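Local atomic coordinates of phosphoglycerate dehydrogenase (Lactobacillus plantarum, PDB entry 3EVT), a protein that probably catalyses the NAD-dependent oxidation of 3-phosphoglycerate to 3-phosphohydroxypyruvate, the entry step of the phosphorylated route to serine. Residues 26-31 with 35-40; 141-146 with 207-212; 296-299 with 303-306. All blocks are in the same frame, centred on the assembly; numbering follows the deposited sequence.

Contact 1 of 3, residues 26-31 with 35-40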
loop_
_atom_site.group_PDB
_atom_site.type_symbol
_atom_site.label_atom_id
_atom_site.label_comp_id
_atom_site.label_asym_id
_atom_site.label_seq_id
_atom_site.Cartn_x
_atom_site.Cartn_y
_atom_site.Cartn_z
ATOM N N THR A 26 -5.444 -30.491 -13.326
ATOM C CA THR A 26 -4.299 -31.357 -13.117
ATOM C C THR A 26 -3.004 -30.553 -13.222
ATOM O O THR A 26 -2.737 -29.906 -14.254
ATOM C CB THR A 26 -4.204 -32.465 -14.199
ATOM O OG1 THR A 26 -5.473 -33.086 -14.357
ATOM C CG2 THR A 26 -3.236 -33.519 -13.764
ATOM N N PHE A 27 -2.197 -30.621 -12.168
ATOM C CA PHE A 27 -0.877 -30.010 -12.150
ATOM C C PHE A 27 0.176 -31.080 -12.466
ATOM O O PHE A 27 0.640 -31.804 -11.602
ATOM C CB PHE A 27 -0.696 -29.259 -10.821
ATOM C CG PHE A 27 -1.754 -28.222 -10.618
ATOM C CD1 PHE A 27 -1.571 -26.933 -11.141
ATOM C CD2 PHE A 27 -2.993 -28.564 -10.053
ATOM C CE1 PHE A 27 -2.564 -25.969 -11.042
ATOM C CE2 PHE A 27 -4.001 -27.606 -9.939
ATOM C CZ PHE A 27 -3.787 -26.292 -10.427
ATOM N N LYS A 28 0.522 -31.202 -13.741
ATOM C CA LYS A 28 1.367 -32.333 -14.142
ATOM C C LYS A 28 2.889 -32.074 -14.230
ATOM O O LYS A 28 3.369 -31.336 -15.098
ATOM C CB LYS A 28 0.876 -32.951 -15.461
ATOM C CG LYS A 28 1.425 -34.383 -15.652
ATOM C CD LYS A 28 0.639 -35.227 -16.666
ATOM C CE LYS A 28 0.759 -36.732 -16.318
ATOM N NZ LYS A 28 1.048 -37.605 -17.511
ATOM N N ASP A 29 3.634 -32.710 -13.343
ATOM C CA ASP A 29 5.095 -32.760 -13.435
ATOM C C ASP A 29 5.560 -33.029 -14.882
ATOM O O ASP A 29 5.111 -33.975 -15.518
ATOM C CB ASP A 29 5.606 -33.855 -12.486
ATOM C CG ASP A 29 7.114 -33.761 -12.204
ATOM O OD1 ASP A 29 7.865 -33.152 -13.018
ATOM O OD2 ASP A 29 7.543 -34.331 -11.166
ATOM N N ALA A 30 6.455 -32.194 -15.405
ATOM C CA ALA A 30 6.897 -32.364 -16.793
ATOM C C ALA A 30 7.593 -33.703 -17.113
ATOM O O ALA A 30 7.740 -34.064 -18.274
ATOM C CB ALA A 30 7.786 -31.223 -17.186
ATOM N N ALA A 31 8.053 -34.411 -16.085
ATOM C CA ALA A 31 8.686 -35.707 -16.277
ATOM C C ALA A 31 7.643 -36.741 -16.706
ATOM O O ALA A 31 7.883 -37.573 -17.590
ATOM C CB ALA A 31 9.395 -36.159 -14.976
ATOM N N ALA A 35 2.511 -37.676 -24.791
ATOM C CA ALA A 35 1.982 -36.930 -25.931
ATOM C C ALA A 35 0.472 -36.970 -25.956
ATOM O O ALA A 35 -0.167 -36.232 -26.696
ATOM C CB ALA A 35 2.541 -37.442 -27.225
ATOM N N ALA A 36 -0.105 -37.839 -25.135
ATOM C CA ALA A 36 -1.550 -37.865 -24.998
ATOM C C ALA A 36 -1.994 -36.613 -24.234
ATOM O O ALA A 36 -3.068 -36.064 -24.489
ATOM C CB ALA A 36 -1.982 -39.102 -24.270
ATOM N N ASP A 37 -1.147 -36.165 -23.310
ATOM C CA ASP A 37 -1.402 -34.921 -22.564
ATOM C C ASP A 37 -1.355 -33.657 -23.431
ATOM O O ASP A 37 -2.135 -32.746 -23.232
ATOM C CB ASP A 37 -0.427 -34.799 -21.385
ATOM C CG ASP A 37 -0.648 -35.883 -20.341
ATOM O OD1 ASP A 37 -1.827 -36.192 -20.051
ATOM O OD2 ASP A 37 0.345 -36.430 -19.821
ATOM N N TYR A 38 -0.454 -33.619 -24.405
ATOM C CA TYR A 38 -0.120 -32.385 -25.102
ATOM C C TYR A 38 -1.279 -31.401 -25.333
ATOM O O TYR A 38 -1.171 -30.216 -25.026
ATOM C CB TYR A 38 0.572 -32.699 -26.431
ATOM C CG TYR A 38 1.971 -33.285 -26.314
ATOM C CD1 TYR A 38 2.496 -33.640 -25.085
ATOM C CD2 TYR A 38 2.740 -33.511 -27.442
ATOM C CE1 TYR A 38 3.757 -34.182 -24.986
ATOM C CE2 TYR A 38 3.999 -34.061 -27.360
ATOM C CZ TYR A 38 4.506 -34.394 -26.133
ATOM O OH TYR A 38 5.776 -34.936 -26.037
ATOM N N ASP A 39 -2.378 -31.861 -25.909
ATOM C CA ASP A 39 -3.417 -30.907 -26.288
ATOM C C ASP A 39 -4.308 -30.553 -25.078
ATOM O O ASP A 39 -5.235 -29.766 -25.181
ATOM C CB ASP A 39 -4.228 -31.424 -27.490
ATOM C CG ASP A 39 -3.407 -31.447 -28.786
ATOM O OD1 ASP A 39 -2.202 -31.095 -28.726
ATOM O OD2 ASP A 39 -3.962 -31.803 -29.862
ATOM N N GLN A 40 -3.979 -31.155 -23.940
ATOM C CA GLN A 40 -4.630 -30.907 -22.661
ATOM C C GLN A 40 -4.053 -29.698 -21.888
ATOM O O GLN A 40 -4.758 -29.031 -21.115
ATOM C CB GLN A 40 -4.392 -32.120 -21.789
ATOM C CG GLN A 40 -4.942 -33.387 -22.373
ATOM C CD GLN A 40 -6.405 -33.228 -22.503
ATOM O OE1 GLN A 40 -7.184 -33.723 -21.659
ATOM N NE2 GLN A 40 -6.809 -32.466 -23.517
#
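K28 and D37 meet through a single salt bridge, K28 NZ lying 2.7 Å from D37 OD2. The ammonium reaches the carboxylate on the syn side of that oxygen, about 19° out of the carboxylate plane. D37 OD1 stays 4.1 Å from K28 NZ, which makes the grip one-pronged. The two side chains cross at about a right angle. K28 sends CG anti to its backbone N (chi1 -161°) and runs nearly straight before bending at the last torsion, and this carries the amine well clear of the strand. Short of the amine, K28 CD passes 3.4 Å from the same oxygen, D37 OD2; the lysine chain also rests on T34.

Hydrogen bonds come next. K28 NZ has a further one, to the carbonyl oxygen of A32 in the connecting turn, and the amine is thereby tied to both the turn and the acid that follows it. D29 OD1 accepts a long, weak bond of 3.3 Å from A31 N, an Asx turn in which the chain leaves the strand. D39 makes a salt bridge to R57 and a hydrogen bond to T59.

Packing is local: in the 35-40 segment the CA of A35 sits 3.3 Å above the plane of the Y38 ring, over its centre. Strand 26-29 forms one edge of the five-stranded parallel sheet of what is, in this family, the flavodoxin-like substrate-binding domain. Its alternation puts F27 among L15 and L18 of helix 12-21 and K28 over the loop that leads to strand 41-45.

The chemistry is that of a surface ion pair: neither residue is buried, solvent is likely to screen the attraction, and the A32 carbonyl shares the lysine's bonding.

Contact 2 of 3, residues 141-146 with 207-212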
loop_
_atom_site.group_PDB
_atom_site.type_symbol
_atom_site.label_atom_id
_atom_site.label_comp_id
_atom_site.label_asym_id
_atom_site.label_seq_id
_atom_site.Cartn_x
_atom_site.Cartn_y
_atom_site.Cartn_z
ATOM N N LEU A 141 8.765 12.661 -2.259
ATOM C CA LEU A 141 9.864 12.988 -3.145
ATOM C C LEU A 141 10.922 11.861 -3.153
ATOM O O LEU A 141 11.556 11.558 -2.125
ATOM C CB LEU A 141 10.477 14.336 -2.683
ATOM C CG LEU A 141 11.729 14.777 -3.491
ATOM C CD1 LEU A 141 11.420 14.949 -5.005
ATOM C CD2 LEU A 141 12.267 16.069 -2.886
ATOM N N ILE A 142 11.129 11.228 -4.304
ATOM C CA ILE A 142 12.150 10.144 -4.419
ATOM C C ILE A 142 13.302 10.546 -5.360
ATOM O O ILE A 142 13.073 10.936 -6.490
ATOM C CB ILE A 142 11.543 8.815 -4.989
ATOM C CG1 ILE A 142 10.208 8.454 -4.289
ATOM C CG2 ILE A 142 12.584 7.629 -4.969
ATOM C CD1 ILE A 142 9.360 7.348 -5.078
ATOM N N TYR A 143 14.525 10.439 -4.854
ATOM C CA TYR A 143 15.751 10.615 -5.605
ATOM C C TYR A 143 16.179 9.273 -6.165
ATOM O O TYR A 143 16.544 8.350 -5.401
ATOM C CB TYR A 143 16.873 11.157 -4.677
ATOM C CG TYR A 143 16.744 12.627 -4.274
ATOM C CD1 TYR A 143 17.619 13.594 -4.808
ATOM C CD2 TYR A 143 15.782 13.046 -3.337
ATOM C CE1 TYR A 143 17.536 14.920 -4.431
ATOM C CE2 TYR A 143 15.677 14.374 -2.959
ATOM C CZ TYR A 143 16.572 15.313 -3.523
ATOM O OH TYR A 143 16.485 16.652 -3.188
ATOM N N GLY A 144 16.140 9.162 -7.493
ATOM C CA GLY A 144 16.388 7.888 -8.138
ATOM C C GLY A 144 15.118 7.388 -8.780
ATOM O O GLY A 144 14.189 6.933 -8.078
ATOM N N THR A 145 15.050 7.448 -10.100
ATOM C CA THR A 145 13.845 7.019 -10.806
ATOM C C THR A 145 14.128 5.730 -11.621
ATOM O O THR A 145 13.448 5.436 -12.624
ATOM C CB THR A 145 13.235 8.167 -11.673
ATOM O OG1 THR A 145 14.155 8.545 -12.710
ATOM C CG2 THR A 145 12.930 9.398 -10.815
ATOM N N GLY A 146 15.126 4.966 -11.176
ATOM C CA GLY A 146 15.364 3.622 -11.722
ATOM C C GLY A 146 14.244 2.656 -11.325
ATOM O O GLY A 146 13.161 3.085 -10.876
ATOM N N HIS A 207 27.211 13.049 0.711
ATOM C CA HIS A 207 26.641 14.066 1.600
ATOM C C HIS A 207 25.659 15.009 0.882
ATOM O O HIS A 207 25.592 16.209 1.169
ATOM C CB HIS A 207 27.752 14.834 2.335
ATOM C CG HIS A 207 28.416 14.030 3.419
ATOM N ND1 HIS A 207 29.138 14.603 4.443
ATOM C CD2 HIS A 207 28.427 12.692 3.657
ATOM C CE1 HIS A 207 29.585 13.658 5.252
ATOM N NE2 HIS A 207 29.173 12.488 4.796
ATOM N N LEU A 208 24.918 14.457 -0.075
ATOM C CA LEU A 208 23.871 15.197 -0.772
ATOM C C LEU A 208 22.789 15.586 0.235
ATOM O O LEU A 208 22.274 16.707 0.233
ATOM C CB LEU A 208 23.282 14.328 -1.894
ATOM C CG LEU A 208 22.099 15.016 -2.564
ATOM C CD1 LEU A 208 22.543 16.382 -2.933
ATOM C CD2 LEU A 208 21.606 14.259 -3.764
ATOM N N PHE A 209 22.480 14.662 1.144
ATOM C CA PHE A 209 21.555 14.947 2.243
ATOM C C PHE A 209 22.273 15.574 3.433
ATOM O O PHE A 209 22.791 14.913 4.335
ATOM C CB PHE A 209 20.697 13.698 2.544
ATOM C CG PHE A 209 19.972 13.211 1.315
ATOM C CD1 PHE A 209 18.707 13.702 0.988
ATOM C CD2 PHE A 209 20.593 12.327 0.425
ATOM C CE1 PHE A 209 18.043 13.303 -0.201
ATOM C CE2 PHE A 209 19.959 11.938 -0.754
ATOM C CZ PHE A 209 18.658 12.432 -1.071
ATOM N N SER A 210 22.304 16.896 3.419
ATOM C CA SER A 210 23.075 17.615 4.401
ATOM C C SER A 210 22.467 18.999 4.632
ATOM O O SER A 210 21.308 19.260 4.235
ATOM C CB SER A 210 24.533 17.712 3.916
ATOM O OG SER A 210 25.410 18.017 4.983
ATOM N N THR A 211 23.232 19.883 5.284
ATOM C CA THR A 211 22.689 21.170 5.747
ATOM C C THR A 211 21.903 21.949 4.705
ATOM O O THR A 211 20.766 22.349 4.979
ATOM C CB THR A 211 23.753 22.103 6.492
ATOM O OG1 THR A 211 23.914 21.670 7.849
ATOM C CG2 THR A 211 23.260 23.547 6.545
ATOM N N GLU A 212 22.473 22.200 3.523
ATOM C CA GLU A 212 21.749 23.035 2.551
ATOM C C GLU A 212 20.393 22.433 2.188
ATOM O O GLU A 212 19.358 23.129 2.243
ATOM C CB GLU A 212 22.577 23.253 1.284
#
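F209 drives the edge of its ring into a face of Y143 in a T-shaped (edge-to-face) stack, with ring centroids 5.0 Å apart and planes at 77°. The touching atom is F209 CZ, which stands 3.7 Å from Y143 CD2 and is offset toward the rim of the tyrosine ring; F209 CE1 follows at 3.8 Å from Y143 CE2. L208 adds a lighter touch, its CD2 methyl reaching Y143 CD1 obliquely at 4.2 Å. With F209 CG anti to the carbonyl carbon (chi1 -55°), the phenyl ring swings back toward the strand, and L208 CG lies against one of its faces.

Farther out, both rings rest on I195 and N197 of strand 194-197, which is hydrogen-bonded alongside strand 139-143 through V196. L189 of helix 186-191, V166 and L199 also pack on Y143. The loop bearing F209 is held in turn by bonds from S210 to D233 and from H207 to E255. Were Y143 replaced by alanine, the F209 edge would probably lose its aromatic face and a gap would be likely to open beside L208 and I195.

Y143 closes the strand just before G144 and G146, which fit the GxGxxG turn of a Rossmann dinucleotide-binding fold; G144, with phi 112°, has a backbone shape that a side chain would obstruct. G146 is the N-cap position of helix 147-158.

No hydrogen bond or ionic pair crosses here. Dispersion and the attraction of the weakly positive C-H edge of F209 for the pi cloud of Y143 join the strand end to the 207-212 loop.

Contact 3 of 3, residues 296-299 with 303-306; sequences FAQF and GTLV
Q298 and T304 lie side by side and point the same way, bringing Q298 NE2 to 2.9 Å from T304 OG1. A chi1 of -178° places Q298 CG opposite the backbone N, and the bend at chi2 then folds the amide alongside T304. Its CG passes 3.1 Å from T304 O, a close approach of methylene to carbonyl. The hydroxyl of T304 is hydrogen-bonded to D302 OD1, which fixes it against the helix end.

F299 is turned to another side of the helix. Its ring meets G303 obliquely, CD1 standing 4.1 Å from G303 CA, and its CB touches L305 CD2 at 4.4 Å. Beyond these, the F299 side chain packs on W25 and K63, whereas F296, pointing away from 303-306, makes edge-to-face pairs with Y22 and W25. The isobutyl end of L305 also reaches V86 and A88 of strand 86-88.

The backbone turns at G303: its N donates to F299 O at 2.8 Å, with the donor above the carbonyl plane and a bent N-H...O angle of 138°. G303 then leaves helix 284-302 with positive phi, a conformation that suits a residue without a side chain. The chain doubles back along the helix, and V306 N bonds to the N295 side chain.

Polar and apolar work are therefore divided: one bent backbone bond, G303 to F299, and the hydrogen bond between T304 and D302 finish the helix C-terminus, with Q298 lying beside T304, while F299 packs the turn against W25 and L305 packs it against strand 86-88, an outer strand of the N-terminal sheet.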
loop_
_atom_site.group_PDB
_atom_site.type_symbol
_atom_site.label_atom_id
_atom_site.label_comp_id
_atom_site.label_asym_id
_atom_site.label_seq_id
_atom_site.Cartn_x
_atom_site.Cartn_y
_atom_site.Cartn_z
ATOM N N PHE A 296 -2.249 -17.238 -12.190
ATOM C CA PHE A 296 -3.122 -18.364 -12.453
ATOM C C PHE A 296 -4.538 -18.169 -11.854
ATOM O O PHE A 296 -5.515 -18.494 -12.501
ATOM C CB PHE A 296 -2.465 -19.663 -11.959
ATOM C CG PHE A 296 -3.292 -20.933 -12.194
ATOM C CD1 PHE A 296 -3.404 -21.496 -13.447
ATOM C CD2 PHE A 296 -3.881 -21.589 -11.120
ATOM C CE1 PHE A 296 -4.155 -22.678 -13.656
ATOM C CE2 PHE A 296 -4.629 -22.750 -11.310
ATOM C CZ PHE A 296 -4.760 -23.309 -12.576
ATOM N N ALA A 297 -4.662 -17.632 -10.645
ATOM C CA ALA A 297 -5.983 -17.389 -10.072
ATOM C C ALA A 297 -6.837 -16.463 -10.943
ATOM O O ALA A 297 -8.036 -16.693 -11.137
ATOM C CB ALA A 297 -5.879 -16.877 -8.600
ATOM N N GLN A 298 -6.182 -15.463 -11.526
ATOM C CA GLN A 298 -6.819 -14.446 -12.321
ATOM C C GLN A 298 -7.114 -15.020 -13.698
ATOM O O GLN A 298 -8.213 -14.834 -14.223
ATOM C CB GLN A 298 -5.890 -13.252 -12.414
ATOM C CG GLN A 298 -6.408 -12.058 -13.162
ATOM C CD GLN A 298 -7.759 -11.595 -12.674
ATOM O OE1 GLN A 298 -8.140 -11.778 -11.509
ATOM N NE2 GLN A 298 -8.521 -11.020 -13.584
ATOM N N PHE A 299 -6.138 -15.725 -14.266
ATOM C CA PHE A 299 -6.342 -16.498 -15.488
ATOM C C PHE A 299 -7.571 -17.446 -15.411
ATOM O O PHE A 299 -8.357 -17.574 -16.356
ATOM C CB PHE A 299 -5.097 -17.339 -15.818
ATOM C CG PHE A 299 -5.333 -18.285 -16.938
ATOM C CD1 PHE A 299 -5.317 -17.829 -18.252
ATOM C CD2 PHE A 299 -5.656 -19.599 -16.684
ATOM C CE1 PHE A 299 -5.589 -18.683 -19.296
ATOM C CE2 PHE A 299 -5.924 -20.495 -17.729
ATOM C CZ PHE A 299 -5.906 -20.031 -19.043
ATOM N N GLY A 303 -9.320 -15.214 -17.553
ATOM C CA GLY A 303 -8.430 -15.266 -18.691
ATOM C C GLY A 303 -7.369 -14.178 -18.716
ATOM O O GLY A 303 -6.527 -14.166 -19.602
ATOM N N THR A 304 -7.356 -13.273 -17.750
ATOM C CA THR A 304 -6.296 -12.261 -17.747
ATOM C C THR A 304 -5.257 -12.517 -16.639
ATOM O O THR A 304 -5.473 -13.366 -15.766
ATOM C CB THR A 304 -6.896 -10.834 -17.579
ATOM O OG1 THR A 304 -7.621 -10.763 -16.333
ATOM C CG2 THR A 304 -7.848 -10.563 -18.749
ATOM N N LEU A 305 -4.174 -11.734 -16.684
ATOM C CA LEU A 305 -3.065 -11.803 -15.741
ATOM C C LEU A 305 -3.067 -10.568 -14.875
ATOM O O LEU A 305 -3.548 -9.505 -15.307
ATOM C CB LEU A 305 -1.734 -11.875 -16.501
ATOM C CG LEU A 305 -1.672 -13.075 -17.433
ATOM C CD1 LEU A 305 -0.316 -13.100 -18.196
ATOM C CD2 LEU A 305 -1.940 -14.351 -16.600
ATOM N N VAL A 306 -2.517 -10.684 -13.667
ATOM C CA VAL A 306 -2.409 -9.542 -12.796
ATOM C C VAL A 306 -0.996 -9.012 -12.572
ATOM O O VAL A 306 -0.850 -7.892 -12.099
ATOM C CB VAL A 306 -2.940 -9.851 -11.437
ATOM C CG1 VAL A 306 -2.239 -11.048 -10.864
ATOM C CG2 VAL A 306 -2.721 -8.644 -10.561
#

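How the contacts relate
Along the chain the three contacts follow in series, yet contacts 1 and 3 lie together, their centres about 20 Å apart. They touch where F27 CZ of strand 26-29 packs 3.7 Å from F296 CE2 of helix 284-302, so the last helix returns to the sheet built by the N-terminal strands. Contact 2 belongs to the other sheet, the seven-stranded one of the Rossmann-type domain, with its centre about 53 Å from that of contact 1 and 38 Å from that of contact 3. This layout matches the family plan, in which the nucleotide-binding domain is inserted between the two chain portions that form the substrate-binding domain.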